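Local atomic coordinates of signal recognition particle subunit SRP68 (Chaetomium thermophilum, PDB entry 4P3G), a protein that probably binds SRP RNA as a component of the particle that targets secretory and membrane proteins to the endoplasmic reticulum. Residues T29-L34 with A83-M88. Sequence-based numbering, arbitrary orientation.
Sequences TYRTQL and AWAHAM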
# COMPACT_ATOMS: atom_id res chain seq x y z
N THR A 29 -15.12 -19.98 -30.25
CA THR A 29 -15.77 -21.26 -29.93
C THR A 29 -16.87 -21.11 -28.91
O THR A 29 -17.96 -21.64 -29.07
CB THR A 29 -14.76 -22.25 -29.31
OG1 THR A 29 -13.61 -22.39 -30.15
CG2 THR A 29 -15.41 -23.60 -29.05
N TYR A 30 -16.58 -20.33 -27.88
CA TYR A 30 -17.48 -20.11 -26.75
C TYR A 30 -18.77 -19.53 -27.24
O TYR A 30 -19.86 -20.02 -26.95
CB TYR A 30 -16.81 -19.13 -25.76
CG TYR A 30 -17.54 -18.91 -24.45
CD1 TYR A 30 -18.21 -19.93 -23.81
CD2 TYR A 30 -17.53 -17.67 -23.84
CE1 TYR A 30 -18.86 -19.73 -22.61
CE2 TYR A 30 -18.17 -17.45 -22.65
CZ TYR A 30 -18.84 -18.49 -22.04
OH TYR A 30 -19.48 -18.26 -20.84
N ARG A 31 -18.61 -18.49 -28.04
CA ARG A 31 -19.71 -17.73 -28.58
C ARG A 31 -20.68 -18.61 -29.37
O ARG A 31 -21.90 -18.45 -29.26
CB ARG A 31 -19.12 -16.63 -29.44
CG ARG A 31 -20.10 -15.70 -30.01
CD ARG A 31 -19.32 -14.75 -30.84
NE ARG A 31 -20.17 -13.90 -31.65
CZ ARG A 31 -19.71 -13.22 -32.68
NH1 ARG A 31 -18.43 -13.33 -33.00
NH2 ARG A 31 -20.53 -12.46 -33.40
N THR A 32 -20.12 -19.54 -30.15
CA THR A 32 -20.94 -20.50 -30.87
C THR A 32 -21.66 -21.36 -29.84
O THR A 32 -22.88 -21.47 -29.87
CB THR A 32 -20.09 -21.42 -31.81
OG1 THR A 32 -19.60 -20.67 -32.93
CG2 THR A 32 -20.93 -22.56 -32.33
N GLN A 33 -20.89 -21.94 -28.92
CA GLN A 33 -21.45 -22.84 -27.92
C GLN A 33 -22.57 -22.18 -27.16
O GLN A 33 -23.63 -22.74 -27.00
CB GLN A 33 -20.36 -23.29 -26.94
CG GLN A 33 -19.26 -24.13 -27.56
CD GLN A 33 -18.30 -24.71 -26.52
OE1 GLN A 33 -18.40 -24.40 -25.33
NE2 GLN A 33 -17.37 -25.54 -26.98
N LEU A 34 -22.35 -20.94 -26.76
CA LEU A 34 -23.35 -20.18 -26.03
C LEU A 34 -24.63 -19.95 -26.85
O LEU A 34 -25.73 -20.03 -26.33
CB LEU A 34 -22.77 -18.83 -25.59
CG LEU A 34 -21.75 -18.84 -24.46
CD1 LEU A 34 -21.13 -17.46 -24.32
CD2 LEU A 34 -22.37 -19.27 -23.14
N ALA A 83 -22.43 -11.86 -24.98
CA ALA A 83 -21.89 -10.53 -25.27
C ALA A 83 -20.43 -10.44 -24.86
O ALA A 83 -19.63 -9.77 -25.50
CB ALA A 83 -22.70 -9.46 -24.56
N TRP A 84 -20.10 -11.08 -23.74
CA TRP A 84 -18.76 -11.13 -23.23
C TRP A 84 -17.85 -11.83 -24.24
O TRP A 84 -16.72 -11.39 -24.53
CB TRP A 84 -18.73 -11.86 -21.90
CG TRP A 84 -17.39 -11.89 -21.26
CD1 TRP A 84 -16.82 -10.89 -20.52
CD2 TRP A 84 -16.42 -12.94 -21.33
NE1 TRP A 84 -15.56 -11.26 -20.12
CE2 TRP A 84 -15.29 -12.52 -20.60
CE3 TRP A 84 -16.39 -14.20 -21.94
CZ2 TRP A 84 -14.15 -13.31 -20.46
CZ3 TRP A 84 -15.25 -14.99 -21.80
CH2 TRP A 84 -14.16 -14.54 -21.07
N ALA A 85 -18.35 -12.94 -24.78
CA ALA A 85 -17.60 -13.77 -25.72
C ALA A 85 -17.30 -12.96 -26.98
O ALA A 85 -16.18 -12.95 -27.51
CB ALA A 85 -18.41 -15.00 -26.07
N HIS A 86 -18.32 -12.27 -27.45
CA HIS A 86 -18.20 -11.48 -28.66
C HIS A 86 -17.14 -10.40 -28.43
O HIS A 86 -16.28 -10.15 -29.28
CB HIS A 86 -19.57 -10.92 -29.05
CG HIS A 86 -19.60 -10.24 -30.38
ND1 HIS A 86 -18.55 -10.29 -31.27
CD2 HIS A 86 -20.55 -9.47 -30.97
CE1 HIS A 86 -18.84 -9.57 -32.33
NE2 HIS A 86 -20.05 -9.06 -32.17
N ALA A 87 -17.20 -9.76 -27.27
CA ALA A 87 -16.24 -8.72 -26.93
C ALA A 87 -14.83 -9.30 -26.83
O ALA A 87 -13.88 -8.71 -27.34
CB ALA A 87 -16.62 -8.04 -25.65
N MSE A 88 -14.70 -10.48 -26.21
CA MSE A 88 -13.38 -11.08 -26.02
C MSE A 88 -12.79 -11.59 -27.32
O MSE A 88 -11.57 -11.61 -27.48
CB MSE A 88 -13.41 -12.22 -25.02
CG MSE A 88 -13.58 -11.80 -23.56
SE MSE A 88 -12.28 -10.50 -22.90
CE MSE A 88 -13.26 -8.82 -23.15
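Arg31 and Ala85 have the closest CA atoms between segments 29-34 and 83-88, which lie on helices 27-44 and 71-93 of the all-helical RNA-binding domain of SRP68. The segment axes run nearly antiparallel, at 157°, and come within 8.6 Å; small Ala85 suits this spot, its CB meeting Arg31 CB at 3.8 Å and Tyr30 CD2 at 3.6 Å. On the partly exposed flank the long arginine chain, extended from CG (anti to the backbone N, chi1 -176°), carries its flat guanidinium onto the flat His86 imidazole, centres 3.7 Å apart and planes at 15°. Arg31 NH1 and His86 ND1 come close at an angle too poor for a hydrogen bond, so the pair meets face to face. An alanine in place of Arg31 would probably leave that face of His86 without its flat partner. Beside Ala85, the Tyr30 and Trp84 side chains cross at about a right angle, Tyr30 presenting its apolar edge atom CE2 to Trp84 CE3 at 3.8 Å. Leu34, one turn on, sets CD1 over the centre of one Tyr30 face. Farther out, Arg18 of helix 10-21 makes a cation-pi contact with Trp84, and His108 meets the His86 ring near a right angle. The Tyr30 hydroxyl serves a polar partner, OH hydrogen-bonding to Glu81 OE1.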